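Local coordinates for protein multi-copper Oxidase CueO (Ochrobactrum, PDB 6EVG) that probably oxidises phenolic substrates at a copper site, as laccases do, and is active towards lignin model compounds and lignosulfonate, at residues 213-221 with 308-316; 276-286 with 296-304. All coordinates share one frame; numbering follows the deposited sequence.

Both contacts belong to the middle one of the chain's three cupredoxin-like regions, on the same side of the molecule's centre, with their own centres about 13 Å apart. Along the chain 213-221 comes first, then the hairpin of interaction 2 (276-286 with 296-304), then 308-316, so interaction 1 closes a long loop that contains the whole hairpin. Strands 212-215 and 295-303 lie side by side in one mixed sheet, and probable backbone hydrogen bonds join Ala213 N to Arg300 O and Asp304 N to Val215 O. Pro216 O packs on Phe276 CB. Interaction 2 pairs two strands of that sheet, while interaction 1 lays the loop after strand 295-303 alongside the crossover from strand 212-215 to 219-226.

Interaction 1. Residues 213-221 with 308-316; sequences ARVPASIVR and QGKVTKRPD
The crossing between two sheets of the middle cupredoxin-like region is where this contact sits: residues 216-218 lead from strand 212-215 into strand 219-226, and the irregular segment 309-314 runs alongside. One direct hydrogen bond joins the backbones, from Ile219 N to Val311 O at 2.9 Å, with an N-H...O angle of 164°. Val311 O also lies 3.3 Å from Ser218 CB.

Ser218 sets its hydroxyl between its own N and carbonyl carbon (chi1 65°), which brings OG to 3.3 Å from Gly309 CA. Pro216 CB closes on Gly309 CA as well, at 3.8 Å, where glycine has no side chain. An inverse gamma turn centred on Ala217 bends the chain here as it passes from one sheet to the other. Two waters fill in the polar links. One accepts from Gly309 N and donates weakly to Ala217 O; the other accepts from Val311 N, lies where it can donate to Ile219 O, and is hydrogen-bonded to Ser218 OG at 2.9 Å.

Further along, Ile219 turns CG1 beside its backbone N (chi1 -54°) and lays it against the Thr312 backbone, 3.8 Å from Thr312 C. Val311 CG1 meets Ile219 CB at 4.0 Å, and the Ile219 side chain also rests on Leu273 of strand 269-275.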
loop_
_atom_site.group_PDB
_atom_site.type_symbol
_atom_site.label_atom_id
_atom_site.label_comp_id
_atom_site.label_asym_id
_atom_site.label_seq_id
_atom_site.Cartn_x
_atom_site.Cartn_y
_atom_site.Cartn_z
ATOM N N ALA A 213 -19.503 9.846 -2.207
ATOM C CA ALA A 213 -19.229 10.334 -0.864
ATOM C C ALA A 213 -19.860 11.693 -0.667
ATOM O O ALA A 213 -19.705 12.568 -1.511
ATOM C CB ALA A 213 -17.754 10.425 -0.570
ATOM N N ARG A 214 -20.505 11.904 0.465
ATOM C CA ARG A 214 -20.972 13.234 0.890
ATOM C C ARG A 214 -19.950 13.856 1.792
ATOM O O ARG A 214 -19.467 13.179 2.708
ATOM C CB ARG A 214 -22.361 13.117 1.558
ATOM C CG ARG A 214 -23.414 12.507 0.637
ATOM C CD ARG A 214 -24.797 12.489 1.233
ATOM N NE ARG A 214 -25.391 13.821 1.202
ATOM C CZ ARG A 214 -25.907 14.406 0.110
ATOM N NH1 ARG A 214 -25.948 13.762 -1.068
ATOM N NH2 ARG A 214 -26.380 15.651 0.192
ATOM N N VAL A 215 -19.621 15.130 1.547
ATOM C CA VAL A 215 -18.568 15.791 2.316
ATOM C C VAL A 215 -19.051 17.162 2.760
ATOM O O VAL A 215 -19.921 17.776 2.096
ATOM C CB VAL A 215 -17.255 15.920 1.513
ATOM C CG1 VAL A 215 -16.580 14.552 1.359
ATOM C CG2 VAL A 215 -17.476 16.595 0.172
ATOM N N PRO A 216 -18.512 17.691 3.863
ATOM C CA PRO A 216 -18.781 19.081 4.236
ATOM C C PRO A 216 -18.148 20.059 3.252
ATOM O O PRO A 216 -17.186 19.720 2.557
ATOM C CB PRO A 216 -18.170 19.188 5.638
ATOM C CG PRO A 216 -17.038 18.165 5.574
ATOM C CD PRO A 216 -17.520 17.060 4.749
ATOM N N ALA A 217 -18.671 21.292 3.254
ATOM C CA ALA A 217 -18.097 22.375 2.479
ATOM C C ALA A 217 -16.927 22.968 3.249
ATOM O O ALA A 217 -16.967 24.091 3.738
ATOM C CB ALA A 217 -19.146 23.428 2.174
ATOM N N SER A 218 -15.833 22.205 3.302
ATOM C CA SER A 218 -14.673 22.541 4.084
ATOM C C SER A 218 -13.469 21.757 3.524
ATOM O O SER A 218 -13.576 21.078 2.510
ATOM C CB SER A 218 -14.931 22.251 5.576
ATOM O OG SER A 218 -15.110 20.871 5.793
ATOM N N ILE A 219 -12.383 21.820 4.260
ATOM C CA ILE A 219 -11.170 21.033 3.893
ATOM C C ILE A 219 -11.351 19.602 4.391
ATOM O O ILE A 219 -11.648 19.345 5.573
ATOM C CB ILE A 219 -9.925 21.662 4.543
ATOM C CG1 ILE A 219 -9.719 23.113 4.256
ATOM C CG2 ILE A 219 -8.682 20.821 4.173
ATOM C CD1 ILE A 219 -9.576 23.422 2.873
ATOM N N VAL A 220 -11.163 18.652 3.465
ATOM C CA VAL A 220 -11.333 17.237 3.728
ATOM C C VAL A 220 -10.021 16.529 3.476
ATOM O O VAL A 220 -9.352 16.751 2.484
ATOM C CB VAL A 220 -12.472 16.692 2.848
ATOM C CG1 VAL A 220 -12.569 15.158 2.894
ATOM C CG2 VAL A 220 -13.783 17.318 3.251
ATOM N N ARG A 221 -9.685 15.610 4.392
ATOM C CA ARG A 221 -8.504 14.746 4.282
ATOM C C ARG A 221 -8.908 13.417 3.674
ATOM O O ARG A 221 -9.815 12.750 4.205
ATOM C CB ARG A 221 -7.934 14.574 5.671
ATOM C CG ARG A 221 -6.719 13.741 5.863
ATOM C CD ARG A 221 -6.414 13.756 7.419
ATOM N NE ARG A 221 -5.136 13.183 7.743
ATOM C CZ ARG A 221 -4.696 13.211 9.007
ATOM N NH1 ARG A 221 -5.453 13.801 9.956
ATOM N NH2 ARG A 221 -3.530 12.669 9.290
ATOM N N GLN A 308 -21.492 21.181 9.161
ATOM C CA GLN A 308 -20.571 22.322 9.452
ATOM C C GLN A 308 -19.174 21.760 9.533
ATOM O O GLN A 308 -18.831 21.062 10.506
ATOM C CB GLN A 308 -21.020 23.009 10.748
ATOM C CG GLN A 308 -20.023 24.116 11.168
ATOM C CD GLN A 308 -20.507 24.995 12.303
ATOM O OE1 GLN A 308 -21.629 25.463 12.266
ATOM N NE2 GLN A 308 -19.633 25.274 13.286
ATOM N N GLY A 309 -18.325 21.981 8.557
ATOM C CA GLY A 309 -16.969 21.365 8.510
ATOM C C GLY A 309 -16.011 22.124 9.428
ATOM O O GLY A 309 -16.100 23.333 9.553
ATOM N N LYS A 310 -15.150 21.409 10.120
ATOM C CA LYS A 310 -14.285 21.989 11.129
ATOM C C LYS A 310 -13.078 22.780 10.632
ATOM O O LYS A 310 -12.681 23.731 11.247
ATOM C CB LYS A 310 -13.804 20.908 12.114
ATOM C CG LYS A 310 -14.830 20.456 13.170
ATOM C CD LYS A 310 -14.296 19.309 14.063
ATOM C CE LYS A 310 -15.143 19.010 15.301
ATOM N NZ LYS A 310 -14.922 17.702 16.000
ATOM N N VAL A 311 -12.475 22.345 9.529
ATOM C CA VAL A 311 -11.214 22.918 9.038
ATOM C C VAL A 311 -11.450 23.731 7.771
ATOM O O VAL A 311 -11.963 23.181 6.791
ATOM C CB VAL A 311 -10.140 21.828 8.776
ATOM C CG1 VAL A 311 -8.853 22.451 8.263
ATOM C CG2 VAL A 311 -9.942 21.020 10.045
ATOM N N THR A 312 -11.126 25.021 7.796
ATOM C CA THR A 312 -11.389 25.903 6.662
ATOM C C THR A 312 -10.104 26.437 6.008
ATOM O O THR A 312 -10.159 26.879 4.851
ATOM C CB THR A 312 -12.341 27.014 7.052
ATOM O OG1 THR A 312 -11.787 27.783 8.100
ATOM C CG2 THR A 312 -13.673 26.482 7.523
ATOM N N LYS A 313 -8.990 26.439 6.738
ATOM C CA LYS A 313 -7.737 26.934 6.242
ATOM C C LYS A 313 -6.803 25.760 5.941
ATOM O O LYS A 313 -6.860 24.778 6.624
ATOM C CB LYS A 313 -7.054 27.837 7.300
ATOM C CG LYS A 313 -7.893 29.077 7.671
ATOM C CD LYS A 313 -8.228 29.935 6.440
ATOM C CE LYS A 313 -8.731 31.333 6.814
ATOM N NZ LYS A 313 -9.757 31.833 5.849
ATOM N N ARG A 314 -5.897 25.930 4.976
ATOM C CA ARG A 314 -4.895 24.907 4.611
ATOM C C ARG A 314 -3.690 25.097 5.446
ATOM O O ARG A 314 -3.208 26.240 5.591
ATOM C CB ARG A 314 -4.501 25.044 3.072
ATOM C CG ARG A 314 -5.681 24.972 2.112
ATOM C CD ARG A 314 -5.376 25.085 0.643
ATOM N NE ARG A 314 -4.485 26.230 0.422
ATOM C CZ ARG A 314 -4.858 27.516 0.438
ATOM N NH1 ARG A 314 -6.139 27.839 0.450
ATOM N NH2 ARG A 314 -3.921 28.481 0.423
ATOM N N PRO A 315 -3.093 24.001 5.921
ATOM C CA PRO A 315 -1.789 24.087 6.507
ATOM C C PRO A 315 -0.672 24.249 5.442
ATOM O O PRO A 315 -0.734 23.600 4.398
ATOM C CB PRO A 315 -1.653 22.727 7.207
ATOM C CG PRO A 315 -2.432 21.791 6.375
ATOM C CD PRO A 315 -3.586 22.606 5.886
ATOM N N ASP A 316 0.294 25.112 5.767
ATOM C CA ASP A 316 1.477 25.290 4.914
ATOM C C ASP A 316 2.702 24.581 5.379
ATOM O O ASP A 316 3.562 24.294 4.559
ATOM C CB ASP A 316 1.804 26.774 4.806
ATOM C CG ASP A 316 0.762 27.570 4.031
ATOM O OD1 ASP A 316 0.072 27.015 3.133
ATOM O OD2 ASP A 316 0.703 28.768 4.356
HETATM O O HOH W 1 -18.818 23.496 6.202
HETATM O O HOH W 2 -13.166 20.073 7.755
#

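Interaction 2. Residues 276-286 with 296-304; sequences FSKGEATDLLT and LHLMRFVVD
Arg300 and Asp283 form a salt bridge across a non-hydrogen-bonded pair of this antiparallel hairpin, with Arg300 NH1 2.9 Å from Asp283 OD1. The carboxylate oxygen lies in the guanidinium plane, but NH1 reaches it from 43° out of the carboxylate plane. Arg300 runs extended from CG to NE before its last torsion turns the guanidinium out of the line of the chain, and Ala281 CB lies over one face, 3.3 Å from Arg300 NH2. His297 brings its ring edge to the same acid, the two planes 80° apart, and a water ties His297 ND1 to Asp283 OD2.

Backbone bonds link Thr282 with Phe301 in both directions, and Thr286 with Leu296 likewise. Between them lies a classic beta bulge: Leu298 and Met299 both face Leu284, whose O takes a good bond from Leu298 N (2.8 Å) and a weak one from Met299 N (3.4 Å).

On the other face, Leu284 CB touches Met299 CG at 3.8 Å, while Leu284 CD2 meets Leu298 CD1. The Phe301 ring is held between Met299 CE on one face and Phe276 CZ on the other; the two phenyl planes are inclined at 41°, with Phe276 CE1 3.6 Å from Phe301 CB. At the far end Val303 CG2 packs on Gly279, where a type I turn from Phe276 closes.

One face thus carries the salt bridge and His297 beside Leu285; the other is mainly apolar, its threonine hydroxyls bonded to Ser238 (Thr282) and His234 (Thr286). Arg300 probably stabilises the negative charge of Asp283.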
loop_
_atom_site.group_PDB
_atom_site.type_symbol
_atom_site.label_atom_id
_atom_site.label_comp_id
_atom_site.label_asym_id
_atom_site.label_seq_id
_atom_site.Cartn_x
_atom_site.Cartn_y
_atom_site.Cartn_z
ATOM N N PHE A 276 -13.459 21.584 -0.348
ATOM C CA PHE A 276 -14.827 21.453 -0.867
ATOM C C PHE A 276 -15.689 22.674 -0.553
ATOM O O PHE A 276 -16.906 22.649 -0.751
ATOM C CB PHE A 276 -15.449 20.133 -0.393
ATOM C CG PHE A 276 -14.831 18.904 -1.018
ATOM C CD1 PHE A 276 -15.174 18.478 -2.294
ATOM C CD2 PHE A 276 -13.951 18.145 -0.317
ATOM C CE1 PHE A 276 -14.610 17.305 -2.816
ATOM C CE2 PHE A 276 -13.424 16.966 -0.838
ATOM C CZ PHE A 276 -13.707 16.570 -2.085
ATOM N N SER A 277 -15.049 23.751 -0.110
ATOM C CA SER A 277 -15.803 24.877 0.399
ATOM C C SER A 277 -16.627 25.598 -0.600
ATOM O O SER A 277 -17.637 26.243 -0.224
ATOM C CB SER A 277 -14.943 25.894 1.139
ATOM O OG SER A 277 -14.044 26.543 0.293
ATOM N N LYS A 278 -16.298 25.460 -1.872
ATOM C CA LYS A 278 -17.109 26.185 -2.854
ATOM C C LYS A 278 -18.446 25.432 -3.109
ATOM O O LYS A 278 -19.304 25.978 -3.802
ATOM C CB LYS A 278 -16.258 26.529 -4.101
ATOM C CG LYS A 278 -15.214 27.586 -3.818
ATOM C CD LYS A 278 -15.297 28.809 -4.727
ATOM C CE LYS A 278 -14.580 30.016 -4.114
ATOM N NZ LYS A 278 -13.118 29.810 -3.922
ATOM N N GLY A 279 -18.618 24.216 -2.506
ATOM C CA GLY A 279 -19.871 23.499 -2.636
ATOM C C GLY A 279 -20.183 22.736 -3.927
ATOM O O GLY A 279 -21.226 22.095 -4.018
ATOM N N GLU A 280 -19.301 22.762 -4.914
ATOM C CA GLU A 280 -19.548 22.070 -6.188
ATOM C C GLU A 280 -19.170 20.563 -6.149
ATOM O O GLU A 280 -18.033 20.233 -5.625
ATOM C CB GLU A 280 -18.721 22.752 -7.289
ATOM C CG GLU A 280 -19.050 24.231 -7.479
ATOM C CD GLU A 280 -20.514 24.495 -7.928
ATOM O OE1 GLU A 280 -21.151 23.566 -8.486
ATOM O OE2 GLU A 280 -21.049 25.623 -7.739
ATOM N N ALA A 281 -20.070 19.673 -6.694
ATOM C CA ALA A 281 -19.768 18.246 -6.851
ATOM C C ALA A 281 -18.637 18.040 -7.819
ATOM O O ALA A 281 -18.438 18.849 -8.717
ATOM C CB ALA A 281 -20.938 17.437 -7.327
ATOM N N THR A 282 -17.857 16.959 -7.607
ATOM C CA THR A 282 -16.712 16.723 -8.452
ATOM C C THR A 282 -16.407 15.255 -8.443
ATOM O O THR A 282 -16.661 14.567 -7.451
ATOM C CB THR A 282 -15.484 17.548 -8.047
ATOM O OG1 THR A 282 -14.417 17.372 -8.986
ATOM C CG2 THR A 282 -15.019 17.279 -6.677
ATOM N N ASP A 283 -15.856 14.777 -9.561
ATOM C CA ASP A 283 -15.517 13.344 -9.698
ATOM C C ASP A 283 -14.025 13.119 -9.544
ATOM O O ASP A 283 -13.215 13.893 -10.026
ATOM C CB ASP A 283 -15.974 12.834 -11.071
ATOM C CG ASP A 283 -17.487 12.886 -11.229
ATOM O OD1 ASP A 283 -18.213 12.630 -10.291
ATOM O OD2 ASP A 283 -17.948 13.225 -12.338
ATOM N N LEU A 284 -13.667 12.016 -8.894
ATOM C CA LEU A 284 -12.278 11.527 -8.880
ATOM C C LEU A 284 -12.092 10.632 -10.075
ATOM O O LEU A 284 -12.886 9.709 -10.299
ATOM C CB LEU A 284 -12.017 10.749 -7.577
ATOM C CG LEU A 284 -10.575 10.372 -7.313
ATOM C CD1 LEU A 284 -9.706 11.573 -6.962
ATOM C CD2 LEU A 284 -10.489 9.332 -6.177
ATOM N N LEU A 285 -11.067 10.948 -10.868
ATOM C CA LEU A 285 -10.751 10.299 -12.123
ATOM C C LEU A 285 -9.346 9.737 -12.100
ATOM O O LEU A 285 -8.493 10.248 -11.352
ATOM C CB LEU A 285 -10.795 11.288 -13.307
ATOM C CG LEU A 285 -12.117 12.104 -13.405
ATOM C CD1 LEU A 285 -11.988 13.088 -14.583
ATOM C CD2 LEU A 285 -13.301 11.229 -13.647
ATOM N N THR A 286 -9.063 8.713 -12.913
ATOM C CA THR A 286 -7.693 8.256 -13.119
ATOM C C THR A 286 -7.407 8.065 -14.601
ATOM O O THR A 286 -8.252 7.543 -15.332
ATOM C CB THR A 286 -7.419 6.887 -12.411
ATOM O OG1 THR A 286 -6.036 6.514 -12.618
ATOM C CG2 THR A 286 -8.379 5.783 -12.792
ATOM N N LEU A 296 -10.771 7.543 -16.529
ATOM C CA LEU A 296 -11.835 6.659 -16.076
ATOM C C LEU A 296 -12.377 7.181 -14.735
ATOM O O LEU A 296 -11.620 7.684 -13.905
ATOM C CB LEU A 296 -11.298 5.238 -15.886
ATOM C CG LEU A 296 -10.662 4.584 -17.100
ATOM C CD1 LEU A 296 -10.088 3.226 -16.728
ATOM C CD2 LEU A 296 -11.635 4.476 -18.235
ATOM N N HIS A 297 -13.677 7.005 -14.536
ATOM C CA HIS A 297 -14.338 7.423 -13.305
ATOM C C HIS A 297 -13.978 6.469 -12.138
ATOM O O HIS A 297 -14.086 5.238 -12.275
ATOM C CB HIS A 297 -15.841 7.386 -13.512
ATOM C CG HIS A 297 -16.625 7.904 -12.362
ATOM N ND1 HIS A 297 -16.807 9.244 -12.121
ATOM C CD2 HIS A 297 -17.285 7.240 -11.384
ATOM C CE1 HIS A 297 -17.550 9.364 -11.023
ATOM N NE2 HIS A 297 -17.863 8.170 -10.567
ATOM N N LEU A 298 -13.590 7.054 -11.010
ATOM C CA LEU A 298 -13.451 6.324 -9.757
ATOM C C LEU A 298 -14.640 6.487 -8.831
ATOM O O LEU A 298 -15.207 5.522 -8.352
ATOM C CB LEU A 298 -12.158 6.705 -9.029
ATOM C CG LEU A 298 -10.882 6.084 -9.639
ATOM C CD1 LEU A 298 -9.654 6.813 -9.153
ATOM C CD2 LEU A 298 -10.779 4.613 -9.192
ATOM N N MET A 299 -14.994 7.749 -8.505
ATOM C CA MET A 299 -16.043 8.026 -7.548
ATOM C C MET A 299 -16.466 9.481 -7.645
ATOM O O MET A 299 -15.787 10.268 -8.335
ATOM C CB MET A 299 -15.587 7.707 -6.111
ATOM C CG MET A 299 -14.455 8.578 -5.638
ATOM S SD MET A 299 -14.015 8.345 -3.910
ATOM C CE MET A 299 -15.436 8.987 -3.089
ATOM N N ARG A 300 -17.566 9.811 -6.994
ATOM C CA ARG A 300 -18.075 11.180 -6.965
ATOM C C ARG A 300 -18.112 11.715 -5.552
ATOM O O ARG A 300 -18.450 10.970 -4.648
ATOM C CB ARG A 300 -19.474 11.207 -7.607
ATOM C CG ARG A 300 -20.071 12.642 -7.702
ATOM C CD ARG A 300 -21.250 12.648 -8.627
ATOM N NE ARG A 300 -21.790 13.946 -8.933
ATOM C CZ ARG A 300 -21.322 14.875 -9.799
ATOM N NH1 ARG A 300 -20.149 14.766 -10.382
ATOM N NH2 ARG A 300 -22.043 15.984 -10.026
ATOM N N PHE A 301 -17.805 12.993 -5.394
ATOM C CA PHE A 301 -17.973 13.724 -4.135
ATOM C C PHE A 301 -19.100 14.740 -4.338
ATOM O O PHE A 301 -19.092 15.514 -5.306
ATOM C CB PHE A 301 -16.700 14.498 -3.786
ATOM C CG PHE A 301 -15.551 13.628 -3.460
ATOM C CD1 PHE A 301 -15.392 13.132 -2.171
ATOM C CD2 PHE A 301 -14.614 13.279 -4.391
ATOM C CE1 PHE A 301 -14.326 12.353 -1.845
ATOM C CE2 PHE A 301 -13.530 12.427 -4.058
ATOM C CZ PHE A 301 -13.402 11.996 -2.775
ATOM N N VAL A 302 -20.041 14.764 -3.409
ATOM C CA VAL A 302 -21.120 15.727 -3.366
ATOM C C VAL A 302 -21.068 16.460 -2.016
ATOM O O VAL A 302 -20.834 15.850 -1.019
ATOM C CB VAL A 302 -22.461 15.068 -3.602
ATOM C CG1 VAL A 302 -22.560 14.398 -4.965
ATOM C CG2 VAL A 302 -22.864 14.159 -2.511
ATOM N N VAL A 303 -21.233 17.759 -2.045
ATOM C CA VAL A 303 -21.195 18.553 -0.829
ATOM C C VAL A 303 -22.537 18.570 -0.145
ATOM O O VAL A 303 -23.513 18.813 -0.804
ATOM C CB VAL A 303 -20.726 19.979 -1.104
ATOM C CG1 VAL A 303 -20.610 20.796 0.152
ATOM C CG2 VAL A 303 -19.361 19.921 -1.792
ATOM N N ASP A 304 -22.527 18.301 1.169
ATOM C CA ASP A 304 -23.760 18.322 1.953
ATOM C C ASP A 304 -23.738 19.556 2.795
ATOM O O ASP A 304 -22.953 19.674 3.759
ATOM C CB ASP A 304 -23.880 17.076 2.847
ATOM C CG ASP A 304 -25.154 17.046 3.694
ATOM O OD1 ASP A 304 -25.856 18.076 3.796
ATOM O OD2 ASP A 304 -25.434 15.974 4.287
HETATM O O HOH W 3 -21.955 19.113 -4.455
HETATM O O HOH W 4 -16.771 10.979 -14.358
#